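Local atomic coordinates of glycosyl hyrolase, family 3 (Deinococcus radiodurans, PDB entry 3TEV), a protein that probably acts as a glycosidase, hydrolysing O-glycosidic bonds. Residues 106-109 with 110-113; 188-191 with 192-195. One frame throughout, in Å; residues are numbered along the deposited sequence.

Contact 1. Residues 106-109 with 110-113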
ATOM      1  N   ASP A 106      12.260  -8.429 -21.358  1.00 64.92           N
ATOM      2  CA  ASP A 106      11.423  -7.824 -22.372  1.00 63.98           C
ATOM      3  C   ASP A 106      10.398  -6.950 -21.645  1.00 62.01           C
ATOM      4  O   ASP A 106       9.425  -7.443 -21.074  1.00 60.54           O
ATOM      5  CB  ASP A 106      10.774  -8.907 -23.258  1.00 64.55           C
ATOM      6  CG  ASP A 106       9.866  -8.331 -24.334  1.00 65.36           C
ATOM      7  OD1 ASP A 106       9.534  -7.127 -24.292  1.00 64.52           O
ATOM      8  OD2 ASP A 106       9.471  -9.094 -25.242  1.00 68.03           O
ATOM      9  N   GLN A 107      10.655  -5.646 -21.663  1.00 62.80           N
ATOM     10  CA  GLN A 107       9.817  -4.639 -21.024  1.00 62.94           C
ATOM     11  C   GLN A 107       8.370  -4.787 -21.470  1.00 61.44           C
ATOM     12  O   GLN A 107       7.461  -4.791 -20.641  1.00 60.35           O
ATOM     13  CB  GLN A 107      10.367  -3.234 -21.322  1.00 66.44           C
ATOM     14  CG  GLN A 107       9.398  -2.087 -21.125  1.00 72.80           C
ATOM     15  CD  GLN A 107      10.110  -0.753 -20.859  1.00 82.15           C
ATOM     16  OE1 GLN A 107      10.913  -0.295 -21.690  1.00 86.67           O
ATOM     17  NE2 GLN A 107       9.817  -0.122 -19.697  1.00 83.03           N
ATOM     18  N   GLN A 108       8.169  -4.950 -22.776  1.00 52.87           N
ATOM     19  CA  GLN A 108       6.824  -5.108 -23.330  1.00 52.31           C
ATOM     20  C   GLN A 108       6.111  -6.374 -22.817  1.00 50.77           C
ATOM     21  O   GLN A 108       4.915  -6.339 -22.577  1.00 50.44           O
ATOM     22  CB  GLN A 108       6.858  -5.060 -24.865  1.00 53.14           C
ATOM     23  CG  GLN A 108       5.489  -5.105 -25.544  1.00 56.09           C
ATOM     24  CD  GLN A 108       4.662  -3.842 -25.320  1.00 58.66           C
ATOM     25  OE1 GLN A 108       5.102  -2.736 -25.653  1.00 61.07           O
ATOM     26  NE2 GLN A 108       3.451  -4.003 -24.769  1.00 58.33           N
ATOM     27  N   LEU A 109       6.834  -7.479 -22.647  1.00 49.83           N
ATOM     28  CA  LEU A 109       6.251  -8.672 -22.034  1.00 49.32           C
ATOM     29  C   LEU A 109       5.753  -8.387 -20.601  1.00 48.61           C
ATOM     30  O   LEU A 109       4.624  -8.746 -20.222  1.00 48.80           O
ATOM     31  CB  LEU A 109       7.260  -9.820 -22.020  1.00 49.64           C
ATOM     32  CG  LEU A 109       6.894 -11.085 -21.226  1.00 49.72           C
ATOM     33  CD1 LEU A 109       5.621 -11.753 -21.748  1.00 48.92           C
ATOM     34  CD2 LEU A 109       8.069 -12.073 -21.246  1.00 51.69           C
ATOM     35  N   THR A 110       6.597  -7.731 -19.813  1.00 47.32           N
ATOM     36  CA  THR A 110       6.263  -7.411 -18.443  1.00 46.08           C
ATOM     37  C   THR A 110       4.988  -6.594 -18.406  1.00 46.01           C
ATOM     38  O   THR A 110       4.085  -6.898 -17.634  1.00 45.60           O
ATOM     39  CB  THR A 110       7.414  -6.661 -17.763  1.00 45.97           C
ATOM     40  OG1 THR A 110       8.579  -7.489 -17.794  1.00 46.21           O
ATOM     41  CG2 THR A 110       7.071  -6.277 -16.289  1.00 44.42           C
ATOM     42  N   GLU A 111       4.907  -5.571 -19.249  1.00 46.59           N
ATOM     43  CA  GLU A 111       3.696  -4.755 -19.317  1.00 47.38           C
ATOM     44  C   GLU A 111       2.467  -5.610 -19.646  1.00 48.01           C
ATOM     45  O   GLU A 111       1.453  -5.519 -18.967  1.00 47.56           O
ATOM     46  CB  GLU A 111       3.850  -3.620 -20.328  1.00 47.19           C
ATOM     47  CG  GLU A 111       2.619  -2.738 -20.397  1.00 49.29           C
ATOM     48  CD  GLU A 111       2.765  -1.514 -21.302  1.00 52.93           C
ATOM     49  OE1 GLU A 111       3.886  -1.024 -21.572  1.00 52.90           O
ATOM     50  OE2 GLU A 111       1.715  -1.013 -21.734  1.00 57.71           O
ATOM     51  N   ASP A 112       2.585  -6.460 -20.671  1.00 49.12           N
ATOM     52  CA  ASP A 112       1.456  -7.253 -21.134  1.00 50.13           C
ATOM     53  C   ASP A 112       0.987  -8.290 -20.124  1.00 49.62           C
ATOM     54  O   ASP A 112      -0.195  -8.583 -20.061  1.00 49.90           O
ATOM     55  CB  ASP A 112       1.771  -7.941 -22.466  1.00 51.37           C
ATOM     56  CG  ASP A 112       1.940  -6.957 -23.628  1.00 53.41           C
ATOM     57  OD1 ASP A 112       1.586  -5.768 -23.503  1.00 55.70           O
ATOM     58  OD2 ASP A 112       2.447  -7.384 -24.675  1.00 55.24           O
ATOM     59  N   VAL A 113       1.904  -8.862 -19.352  1.00 48.97           N
ATOM     60  CA  VAL A 113       1.518  -9.826 -18.307  1.00 48.63           C
ATOM     61  C   VAL A 113       0.756  -9.116 -17.171  1.00 47.49           C
ATOM     62  O   VAL A 113      -0.233  -9.626 -16.634  1.00 47.34           O
ATOM     63  CB  VAL A 113       2.753 -10.588 -17.749  1.00 49.02           C
ATOM     64  CG1 VAL A 113       2.405 -11.341 -16.462  1.00 49.17           C
ATOM     65  CG2 VAL A 113       3.318 -11.544 -18.811  1.00 49.45           C
TER
HETATM   66  O   HOH W   1      10.338  -9.591 -19.473  1.00 52.23           O

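Contact 2. Residues 188-191 with 192-195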
ATOM      1  N   GLN A 188      17.914  -7.159  10.459  1.00 68.70           N
ATOM      2  CA  GLN A 188      17.155  -7.281  11.707  1.00 66.26           C
ATOM      3  C   GLN A 188      18.025  -7.812  12.824  1.00 66.30           C
ATOM      4  O   GLN A 188      18.584  -8.900  12.728  1.00 66.86           O
ATOM      5  CB  GLN A 188      15.977  -8.246  11.558  1.00 66.29           C
ATOM      6  CG  GLN A 188      14.754  -7.686  10.914  1.00 65.66           C
ATOM      7  CD  GLN A 188      13.503  -8.462  11.288  1.00 66.43           C
ATOM      8  OE1 GLN A 188      12.827  -8.151  12.277  1.00 66.18           O
ATOM      9  NE2 GLN A 188      13.174  -9.466  10.482  1.00 67.80           N
ATOM     10  N   ASP A 189      18.096  -7.056  13.905  1.00 64.80           N
ATOM     11  CA  ASP A 189      18.849  -7.441  15.089  1.00 64.99           C
ATOM     12  C   ASP A 189      18.193  -8.645  15.841  1.00 62.38           C
ATOM     13  O   ASP A 189      18.885  -9.487  16.408  1.00 63.70           O
ATOM     14  CB  ASP A 189      19.007  -6.184  15.957  1.00 66.13           C
ATOM     15  CG  ASP A 189      19.478  -6.484  17.352  1.00 70.29           C
ATOM     16  OD1 ASP A 189      20.712  -6.555  17.561  1.00 74.09           O
ATOM     17  OD2 ASP A 189      18.604  -6.623  18.245  1.00 72.77           O
ATOM     18  N   SER A 190      16.862  -8.713  15.839  1.00 57.60           N
ATOM     19  CA  SER A 190      16.110  -9.882  16.312  1.00 54.07           C
ATOM     20  C   SER A 190      14.729  -9.849  15.647  1.00 51.03           C
ATOM     21  O   SER A 190      14.402  -8.868  14.972  1.00 49.41           O
ATOM     22  CB  SER A 190      15.965  -9.878  17.843  1.00 54.06           C
ATOM     23  OG  SER A 190      14.900  -9.043  18.257  1.00 51.97           O
ATOM     24  N   HIS A 191      13.915 -10.894  15.835  1.00 48.96           N
ATOM     25  CA  HIS A 191      12.556 -10.894  15.247  1.00 46.88           C
ATOM     26  C   HIS A 191      11.614  -9.831  15.854  1.00 45.10           C
ATOM     27  O   HIS A 191      10.557  -9.549  15.312  1.00 45.62           O
ATOM     28  CB  HIS A 191      11.913 -12.286  15.266  1.00 47.38           C
ATOM     29  CG  HIS A 191      11.475 -12.738  16.627  1.00 47.28           C
ATOM     30  ND1 HIS A 191      12.356 -13.218  17.574  1.00 46.82           N
ATOM     31  CD2 HIS A 191      10.249 -12.788  17.198  1.00 45.96           C
ATOM     32  CE1 HIS A 191      11.692 -13.541  18.670  1.00 45.96           C
ATOM     33  NE2 HIS A 191      10.410 -13.294  18.466  1.00 46.05           N
ATOM     34  N   LEU A 192      12.006  -9.220  16.965  1.00 43.02           N
ATOM     35  CA  LEU A 192      11.172  -8.191  17.569  1.00 41.24           C
ATOM     36  C   LEU A 192      11.678  -6.781  17.288  1.00 40.60           C
ATOM     37  O   LEU A 192      11.057  -5.801  17.689  1.00 41.04           O
ATOM     38  CB  LEU A 192      11.040  -8.419  19.070  1.00 41.21           C
ATOM     39  CG  LEU A 192      10.359  -9.728  19.485  1.00 40.84           C
ATOM     40  CD1 LEU A 192      10.270  -9.789  20.997  1.00 40.59           C
ATOM     41  CD2 LEU A 192       8.958  -9.836  18.860  1.00 39.68           C
ATOM     42  N   ALA A 193      12.803  -6.680  16.604  1.00 39.40           N
ATOM     43  CA  ALA A 193      13.376  -5.380  16.325  1.00 39.65           C
ATOM     44  C   ALA A 193      12.939  -4.929  14.928  1.00 39.62           C
ATOM     45  O   ALA A 193      12.757  -5.763  14.033  1.00 39.66           O
ATOM     46  CB  ALA A 193      14.916  -5.451  16.416  1.00 39.33           C
ATOM     47  N   LEU A 194      12.781  -3.623  14.733  1.00 40.12           N
ATOM     48  CA  LEU A 194      12.517  -3.105  13.398  1.00 41.43           C
ATOM     49  C   LEU A 194      13.746  -3.331  12.525  1.00 41.73           C
ATOM     50  O   LEU A 194      14.859  -3.125  12.975  1.00 42.21           O
ATOM     51  CB  LEU A 194      12.184  -1.610  13.439  1.00 41.96           C
ATOM     52  CG  LEU A 194      10.861  -1.249  14.126  1.00 44.24           C
ATOM     53  CD1 LEU A 194      10.750   0.261  14.297  1.00 45.28           C
ATOM     54  CD2 LEU A 194       9.650  -1.801  13.344  1.00 44.19           C
ATOM     55  N   PRO A 195      13.551  -3.780  11.280  1.00 42.67           N
ATOM     56  CA  PRO A 195      14.713  -3.871  10.410  1.00 43.59           C
ATOM     57  C   PRO A 195      15.306  -2.491  10.163  1.00 44.60           C
ATOM     58  O   PRO A 195      14.572  -1.497  10.174  1.00 44.56           O
ATOM     59  CB  PRO A 195      14.153  -4.458   9.108  1.00 43.95           C
ATOM     60  CG  PRO A 195      12.671  -4.553   9.280  1.00 43.95           C
ATOM     61  CD  PRO A 195      12.343  -4.404  10.706  1.00 42.96           C
TER
HETATM   62  O   HOH W   2      17.293  -4.142  13.936  1.00 59.54           O

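Contact 1. Residues 106-109 with 110-113
The amide of Gln108 and the carboxylate of Asp112 meet at an angle, their planes 46° apart. Gln108 NE2 donates to Asp112 OD1 at 2.9 Å. The acceptor lies almost in the amide plane, but the amide nitrogen sits above the carboxylate plane. The bond is bent, with an N-H...O angle of 138°. The Gln108 chain is folded at chi2 (69°), which brings its amide round to the residue one turn on. Asp112 OD1 has a second partner in Arg170, a salt bridge. Arg170 also pairs with Glu111 OE2, so one guanidinium group probably balances both acids.

The two segments form the first turns of helix 107-124, on the outside of the TIM-barrel domain. Asp106 is the N-cap: its OD1 accepts from Leu109 N at 3.2 Å, met from above the carboxylate plane. The main chain then settles into i to i+4 bonding. Thr110 N donates to Asp106 O (3.1 Å), and Val113 N to Leu109 O (2.9 Å). Glu111 N and Asp112 N bond to Gln107 O and Gln108 O in the same way.

Water 1 donates to Asp106 O and is hydrogen-bonded to Thr110 OG1 at 3.2 Å. That hydroxyl also bonds to His160 of helix 154-169. Thr110 is buried, touching Ala163 of that helix and Leu101 of helix 98-104. Leu109 and Val113, one turn apart, lie alongside each other, pointing the same way. Leu109 CD1 touches Val113 CG2 at 3.7 Å.

Contact 2. Residues 188-191 with 192-195
A type I beta turn from Ser190 to Ala193 shapes this part of the loop between strands 174-180 and 196-197. Ala193 N donates to Ser190 O at 3.2 Å and closes the turn. The donor stands well above the carbonyl plane, although the N-H...O angle is a fair 160°. Ser190 adds a second bond from its side chain. OG lies between the backbone N and the carbonyl carbon (chi1 82°), on the side of the turn where Leu192 N can donate to it at 3.2 Å. With an alanine in place of Ser190, Leu192 N is likely to lose this acceptor and the turn to be held less firmly.

Water 2 joins the two arms of the loop: it accepts from Asp189 N and donates to Leu194 O, 2.8 Å away. The side chains of Gln188 and Pro195 lie alongside each other, with Gln188 CG 3.7 Å from Pro195 CB. Pro195 also bonds through its backbone to Val228 of strand 228-229. Leu192 O accepts from Asn272 ND2, and the Leu192 side chain rests on Gln267 and Ala271 of helix 267-272.

At the two middle positions of the turn, the side chains of His191 and Leu192 point the same way. Leu192 CG lies over one face of the imidazole, offset toward the rim, a CH-pi contact 3.9 Å from the centroid of the His191 ring. Leu192 CD2 reaches past the rim, 3.6 Å from His191 CD2.

In the fold
From the N terminus, contact 1 comes first. It starts helix 107-124, just after helix 98-104, and closes no long loop. That helix leads to strand 128-129 of the parallel barrel sheet. The chain then passes through helix 154-169, which packs against contact 1, and strand 174-180. Contact 2 follows in the loop after that strand. It turns the chain back towards strand 196-197, which pairs with strand 228-229, and links the region after strand 174-180 to helix 267-272, later in the chain. The two contacts are in series, neither nested nor crossed. The centres of contacts 1 and 2 are about 36 Å apart, and the contacts do not touch. Both lie at the surface of the same domain.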